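Local coordinates for uncharacterized protein YppE (Bacillus subtilis, PDB 2IM8) that is of unknown function but folds as a compact four-helix bundle belonging to an uncharacterised bacterial family, at residues A21-E26 with Q88-H93; R65-V70 with K114-R119. All coordinates share one frame; numbering follows the deposited sequence.

Contact 1 of 2, residues A21-E26 with Q88-H93; sequences ADRYQE and QSYVHH
Arg23 lies across the face of Tyr90 where two non-consecutive helices of a four-helix bundle, 3-29 and 72-91, come together near their C-terminal ends. The backbones nearly touch, with Tyr24 CA 4.2 Å from Ser89 CA, a closeness that the small Ser89 side chain probably helps to allow. The pairing is a good example of an arginine working through its flat face and its edge at once. With CG anti to the backbone N (chi1 -174°), the chain of Arg23 starts over Ser89 O, and its later bend at chi3 accompanies the turn onto the tyrosine. The guanidinium and the Tyr90 ring are almost parallel, 10° between planes and 4.4 Å between centres, with the phenol OH over the middle of the guanidinium. Arg23 CD adds a CH-pi contact, 3.9 Å from the centroid of the Tyr90 ring. At the guanidinium edge, NH1 donates to Ser89 OG at 3.0 Å in a bent bond, 140° at the hydrogen; that hydroxyl is also hydrogen-bonded to Val86 O. An alanine here, lacking the guanidinium, would probably leave Ser89 OG without this donor's hold and open a gap over the face of the Tyr90 ring. Tyr34 meets the Tyr90 ring edge-to-face. Adjacent to Arg23, Tyr24 turns its CD1 to both Gln88 O and His92 CB, its ring stacked with Phe99 and its OH hydrogen-bonded to Ile94 O. His92, with positive phi just past the helix end, sets CB 3.5 Å from Tyr24 CD1, while Gln88 O lies in the ring plane, 3.5 Å from that same CD1.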
loop_
_atom_site.group_PDB
_atom_site.type_symbol
_atom_site.label_atom_id
_atom_site.label_comp_id
_atom_site.label_asym_id
_atom_site.label_seq_id
_atom_site.Cartn_x
_atom_site.Cartn_y
_atom_site.Cartn_z
ATOM N N ALA A 21 -9.931 -0.707 3.380
ATOM C CA ALA A 21 -11.082 -0.014 2.813
ATOM C C ALA A 21 -12.392 -0.515 3.427
ATOM O O ALA A 21 -13.302 0.274 3.727
ATOM C CB ALA A 21 -11.107 -0.217 1.311
ATOM N N ASP A 22 -12.499 -1.831 3.586
ATOM C CA ASP A 22 -13.695 -2.420 4.185
ATOM C C ASP A 22 -13.799 -2.023 5.647
ATOM O O ASP A 22 -14.892 -1.770 6.153
ATOM C CB ASP A 22 -13.648 -3.941 4.101
ATOM C CG ASP A 22 -14.252 -4.476 2.820
ATOM O OD1 ASP A 22 -14.684 -3.664 1.961
ATOM O OD2 ASP A 22 -14.293 -5.717 2.686
ATOM N N ARG A 23 -12.660 -1.984 6.334
ATOM C CA ARG A 23 -12.670 -1.620 7.742
ATOM C C ARG A 23 -13.132 -0.168 7.879
ATOM O O ARG A 23 -13.912 0.163 8.774
ATOM C CB ARG A 23 -11.279 -1.803 8.359
ATOM C CG ARG A 23 -11.259 -1.580 9.872
ATOM C CD ARG A 23 -9.847 -1.699 10.455
ATOM N NE ARG A 23 -9.298 -3.028 10.223
ATOM C CZ ARG A 23 -8.356 -3.303 9.326
ATOM N NH1 ARG A 23 -7.836 -2.336 8.579
ATOM N NH2 ARG A 23 -7.953 -4.556 9.162
ATOM N N TYR A 24 -12.661 0.683 6.973
ATOM C CA TYR A 24 -13.007 2.102 6.966
ATOM C C TYR A 24 -14.512 2.304 6.824
ATOM O O TYR A 24 -15.126 3.018 7.617
ATOM C CB TYR A 24 -12.289 2.808 5.811
ATOM C CG TYR A 24 -12.713 4.244 5.589
ATOM C CD1 TYR A 24 -12.220 5.281 6.388
ATOM C CD2 TYR A 24 -13.619 4.564 4.585
ATOM C CE1 TYR A 24 -12.627 6.602 6.184
ATOM C CE2 TYR A 24 -14.031 5.875 4.375
ATOM C CZ TYR A 24 -13.535 6.890 5.175
ATOM O OH TYR A 24 -13.968 8.190 4.969
ATOM N N GLN A 25 -15.094 1.669 5.811
ATOM C CA GLN A 25 -16.523 1.773 5.546
ATOM C C GLN A 25 -17.328 1.240 6.719
ATOM O O GLN A 25 -18.328 1.837 7.110
ATOM C CB GLN A 25 -16.882 0.995 4.276
ATOM C CG GLN A 25 -18.378 0.790 4.072
ATOM C CD GLN A 25 -18.706 0.029 2.792
ATOM O OE1 GLN A 25 -18.036 -0.947 2.440
ATOM N NE2 GLN A 25 -19.754 0.464 2.101
ATOM N N GLU A 26 -16.900 0.117 7.287
ATOM C CA GLU A 26 -17.630 -0.440 8.422
ATOM C C GLU A 26 -17.555 0.520 9.607
ATOM O O GLU A 26 -18.513 0.666 10.361
ATOM C CB GLU A 26 -17.065 -1.809 8.817
ATOM C CG GLU A 26 -17.824 -2.471 9.960
ATOM C CD GLU A 26 -19.330 -2.498 9.720
ATOM O OE1 GLU A 26 -19.760 -3.025 8.666
ATOM O OE2 GLU A 26 -20.082 -1.990 10.586
ATOM N N GLN A 88 -6.371 5.541 8.982
ATOM C CA GLN A 88 -7.773 5.902 8.806
ATOM C C GLN A 88 -8.728 4.712 8.750
ATOM O O GLN A 88 -9.917 4.858 9.039
ATOM C CB GLN A 88 -7.923 6.784 7.570
ATOM C CG GLN A 88 -7.188 8.130 7.692
ATOM C CD GLN A 88 -7.639 8.955 8.890
ATOM O OE1 GLN A 88 -8.834 9.043 9.190
ATOM N NE2 GLN A 88 -6.683 9.574 9.575
ATOM N N SER A 89 -8.224 3.534 8.400
ATOM C CA SER A 89 -9.095 2.363 8.360
ATOM C C SER A 89 -9.601 2.114 9.783
ATOM O O SER A 89 -10.705 1.624 9.978
ATOM C CB SER A 89 -8.352 1.130 7.829
ATOM O OG SER A 89 -7.389 0.637 8.748
ATOM N N TYR A 90 -8.788 2.483 10.772
ATOM C CA TYR A 90 -9.154 2.305 12.177
ATOM C C TYR A 90 -9.887 3.490 12.788
ATOM O O TYR A 90 -10.877 3.297 13.484
ATOM C CB TYR A 90 -7.908 2.022 13.014
ATOM C CG TYR A 90 -7.242 0.730 12.629
ATOM C CD1 TYR A 90 -7.746 -0.489 13.078
ATOM C CD2 TYR A 90 -6.144 0.724 11.774
ATOM C CE1 TYR A 90 -7.170 -1.692 12.682
ATOM C CE2 TYR A 90 -5.560 -0.470 11.370
ATOM C CZ TYR A 90 -6.084 -1.675 11.832
ATOM O OH TYR A 90 -5.518 -2.863 11.454
ATOM N N VAL A 91 -9.402 4.706 12.524
ATOM C CA VAL A 91 -10.007 5.913 13.096
ATOM C C VAL A 91 -11.004 6.646 12.185
ATOM O O VAL A 91 -11.792 7.471 12.652
ATOM C CB VAL A 91 -8.902 6.904 13.562
ATOM C CG1 VAL A 91 -7.980 6.204 14.544
ATOM C CG2 VAL A 91 -8.109 7.414 12.372
ATOM N N HIS A 92 -10.945 6.344 10.890
ATOM C CA HIS A 92 -11.841 6.912 9.877
ATOM C C HIS A 92 -12.293 8.363 10.046
ATOM O O HIS A 92 -13.486 8.664 9.947
ATOM C CB HIS A 92 -13.079 6.020 9.742
ATOM C CG HIS A 92 -13.817 5.807 11.029
ATOM N ND1 HIS A 92 -14.638 6.765 11.589
ATOM C CD2 HIS A 92 -13.857 4.743 11.864
ATOM C CE1 HIS A 92 -15.151 6.297 12.713
ATOM N NE2 HIS A 92 -14.693 5.073 12.903
ATOM N N HIS A 93 -11.356 9.268 10.284
ATOM C CA HIS A 93 -11.726 10.666 10.436
ATOM C C HIS A 93 -11.944 11.336 9.093
ATOM O O HIS A 93 -12.896 12.092 8.928
ATOM C CB HIS A 93 -10.651 11.426 11.210
ATOM C CG HIS A 93 -10.543 11.016 12.643
ATOM N ND1 HIS A 93 -11.633 10.984 13.488
ATOM C CD2 HIS A 93 -9.476 10.643 13.387
ATOM C CE1 HIS A 93 -11.240 10.610 14.693
ATOM N NE2 HIS A 93 -9.935 10.397 14.659
HETATM O O HOH W 1 -13.141 1.539 11.534
#

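Contact 2 of 2, residues R65-V70 with K114-R119; sequences RRPKYV and KDEIAR. With PO4 (phosphate ion), chain C.
Glu116 reaches from helix 96-121 of the four-helix bundle into the loop that joins helices 36-64 and 72-91, and its carboxylate takes up two successive backbone N-H groups there. The case illustrates how one buried acid can hold a stretch with no regular structure against a helix. Lys68 N donates to Glu116 OE1 at 3.2 Å, and Tyr69 N donates to Glu116 OE2 at 2.8 Å, the straighter bond of the pair at 157°. Both donors stand above the carboxylate plane. A bend at chi2 (-65°) turns CD of Glu116 after its CG has packed 3.5 Å from Val70 CG1; Pro67, which with Val70 rests on Ile62, touches Glu116 OE1 through its CB.

Arg119, one helical turn further on, brings a charge to the same group. Its NH2 forms a salt bridge with Glu116 OE1 at 3.1 Å, so OE1 is gripped by two donors, from opposite faces of its plane. This charge probably helps to keep the glutamate ionised, although Glu120 sets another carboxylate close to OE1. Lys68 contributes its backbone and the base of its side chain, while its far end leads away; Lys68 CG instead sits over one face of the neighbouring Tyr69 ring. That ring stands about perpendicular to the carboxylate, with Tyr69 CB 3.6 Å from Glu116 OE2.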
loop_
_atom_site.group_PDB
_atom_site.type_symbol
_atom_site.label_atom_id
_atom_site.label_comp_id
_atom_site.label_asym_id
_atom_site.label_seq_id
_atom_site.Cartn_x
_atom_site.Cartn_y
_atom_site.Cartn_z
ATOM N N ARG A 65 16.580 -2.148 -14.832
ATOM C CA ARG A 65 16.051 -2.065 -16.190
ATOM C C ARG A 65 14.956 -1.014 -16.169
ATOM O O ARG A 65 14.053 -1.075 -15.337
ATOM C CB ARG A 65 15.464 -3.409 -16.630
ATOM C CG ARG A 65 16.497 -4.464 -17.006
ATOM C CD ARG A 65 15.819 -5.751 -17.466
ATOM N NE ARG A 65 15.294 -6.531 -16.346
ATOM C CZ ARG A 65 16.025 -7.356 -15.602
ATOM N NH1 ARG A 65 17.318 -7.520 -15.858
ATOM N NH2 ARG A 65 15.460 -8.022 -14.603
ATOM N N ARG A 66 15.035 -0.043 -17.072
ATOM C CA ARG A 66 14.033 1.010 -17.113
ATOM C C ARG A 66 12.657 0.463 -17.478
ATOM O O ARG A 66 12.398 0.109 -18.628
ATOM C CB ARG A 66 14.452 2.105 -18.094
ATOM C CG ARG A 66 15.740 2.806 -17.688
ATOM C CD ARG A 66 15.868 4.168 -18.348
ATOM N NE ARG A 66 17.070 4.875 -17.919
ATOM C CZ ARG A 66 17.342 5.206 -16.658
ATOM N NH1 ARG A 66 16.495 4.892 -15.687
ATOM N NH2 ARG A 66 18.463 5.856 -16.369
ATOM N N PRO A 67 11.758 0.384 -16.489
ATOM C CA PRO A 67 10.405 -0.124 -16.714
ATOM C C PRO A 67 9.598 0.774 -17.642
ATOM O O PRO A 67 9.876 1.964 -17.778
ATOM C CB PRO A 67 9.827 -0.178 -15.307
ATOM C CG PRO A 67 10.449 1.013 -14.672
ATOM C CD PRO A 67 11.897 0.889 -15.112
ATOM N N LYS A 68 8.587 0.188 -18.267
ATOM C CA LYS A 68 7.733 0.901 -19.205
ATOM C C LYS A 68 6.675 1.799 -18.551
ATOM O O LYS A 68 6.506 2.953 -18.948
ATOM C CB LYS A 68 7.050 -0.124 -20.117
ATOM C CG LYS A 68 6.130 0.441 -21.187
ATOM C CD LYS A 68 6.889 1.088 -22.339
ATOM C CE LYS A 68 7.098 2.574 -22.110
ATOM N NZ LYS A 68 7.743 3.226 -23.288
ATOM N N TYR A 69 5.985 1.285 -17.536
ATOM C CA TYR A 69 4.914 2.048 -16.898
ATOM C C TYR A 69 5.035 2.468 -15.432
ATOM O O TYR A 69 4.053 2.923 -14.852
ATOM C CB TYR A 69 3.590 1.305 -17.069
ATOM C CG TYR A 69 3.241 0.990 -18.503
ATOM C CD1 TYR A 69 3.361 1.956 -19.499
ATOM C CD2 TYR A 69 2.747 -0.263 -18.857
ATOM C CE1 TYR A 69 2.994 1.685 -20.817
ATOM C CE2 TYR A 69 2.378 -0.547 -20.167
ATOM C CZ TYR A 69 2.504 0.433 -21.143
ATOM O OH TYR A 69 2.137 0.157 -22.438
ATOM N N VAL A 70 6.206 2.328 -14.821
ATOM C CA VAL A 70 6.358 2.747 -13.426
ATOM C C VAL A 70 7.629 3.569 -13.245
ATOM O O VAL A 70 8.693 3.182 -13.724
ATOM C CB VAL A 70 6.414 1.536 -12.463
ATOM C CG1 VAL A 70 7.587 0.645 -12.815
ATOM C CG2 VAL A 70 6.538 2.018 -11.026
ATOM N N LYS A 114 3.169 -4.654 -9.989
ATOM C CA LYS A 114 2.843 -6.059 -10.209
ATOM C C LYS A 114 2.905 -6.376 -11.703
ATOM O O LYS A 114 3.460 -7.403 -12.108
ATOM C CB LYS A 114 1.440 -6.363 -9.683
ATOM C CG LYS A 114 0.968 -7.789 -9.939
ATOM C CD LYS A 114 -0.464 -7.986 -9.432
ATOM C CE LYS A 114 -0.960 -9.408 -9.658
ATOM N NZ LYS A 114 -2.343 -9.586 -9.114
ATOM N N ASP A 115 2.324 -5.496 -12.517
ATOM C CA ASP A 115 2.333 -5.696 -13.964
ATOM C C ASP A 115 3.766 -5.725 -14.508
ATOM O O ASP A 115 4.088 -6.580 -15.327
ATOM C CB ASP A 115 1.551 -4.594 -14.691
ATOM C CG ASP A 115 0.051 -4.619 -14.393
ATOM O OD1 ASP A 115 -0.461 -5.627 -13.859
ATOM O OD2 ASP A 115 -0.619 -3.615 -14.716
ATOM N N GLU A 116 4.614 -4.794 -14.068
ATOM C CA GLU A 116 6.007 -4.747 -14.530
ATOM C C GLU A 116 6.731 -6.043 -14.177
ATOM O O GLU A 116 7.420 -6.631 -15.008
ATOM C CB GLU A 116 6.766 -3.570 -13.901
ATOM C CG GLU A 116 6.388 -2.175 -14.405
ATOM C CD GLU A 116 6.732 -1.931 -15.876
ATOM O OE1 GLU A 116 7.857 -2.274 -16.307
ATOM O OE2 GLU A 116 5.878 -1.375 -16.600
ATOM N N ILE A 117 6.571 -6.484 -12.936
ATOM C CA ILE A 117 7.206 -7.713 -12.491
ATOM C C ILE A 117 6.826 -8.885 -13.397
ATOM O O ILE A 117 7.700 -9.551 -13.955
ATOM C CB ILE A 117 6.808 -8.049 -11.045
ATOM C CG1 ILE A 117 7.385 -6.994 -10.094
ATOM C CG2 ILE A 117 7.289 -9.446 -10.691
ATOM C CD1 ILE A 117 7.005 -7.191 -8.638
ATOM N N ALA A 118 5.525 -9.123 -13.547
ATOM C CA ALA A 118 5.029 -10.217 -14.376
ATOM C C ALA A 118 5.509 -10.109 -15.824
ATOM O O ALA A 118 5.860 -11.114 -16.445
ATOM C CB ALA A 118 3.508 -10.253 -14.334
ATOM N N ARG A 119 5.530 -8.890 -16.353
ATOM C CA ARG A 119 5.961 -8.657 -17.727
ATOM C C ARG A 119 7.441 -8.994 -17.936
ATOM O O ARG A 119 7.809 -9.668 -18.902
ATOM C CB ARG A 119 5.711 -7.194 -18.101
ATOM C CG ARG A 119 5.966 -6.860 -19.559
ATOM C CD ARG A 119 5.695 -5.387 -19.835
ATOM N NE ARG A 119 6.677 -4.514 -19.204
ATOM C CZ ARG A 119 7.969 -4.491 -19.521
ATOM N NH1 ARG A 119 8.435 -5.300 -20.463
ATOM N NH2 ARG A 119 8.798 -3.658 -18.903
HETATM P P PO4 C . -3.022 -9.124 -13.079
HETATM O O1 PO4 C . -2.806 -10.577 -12.836
HETATM O O2 PO4 C . -4.273 -8.933 -13.871
HETATM O O3 PO4 C . -1.866 -8.570 -13.832
HETATM O O4 PO4 C . -3.145 -8.417 -11.779
#

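Contacts 1 and 2 lie toward the two ends of the bundle: their centres are 31 Å apart, on opposite sides of the centre of the chain, and about 17 Å separates their nearest atoms. Along the chain their segments alternate, 21-26, 65-70, 88-93, then 114-119. Contact 1 joins helix 3-29 to the end of helix 72-91; contact 2 joins the loop between helices 36-64 and 72-91 to helix 96-121. Three helices and the loop after helix 36-64 take part directly, each contact tying parts distant in sequence. Contact 1 packs mainly helix against helix, contact 2 a loop against a helix, all within the DUF1798 family region.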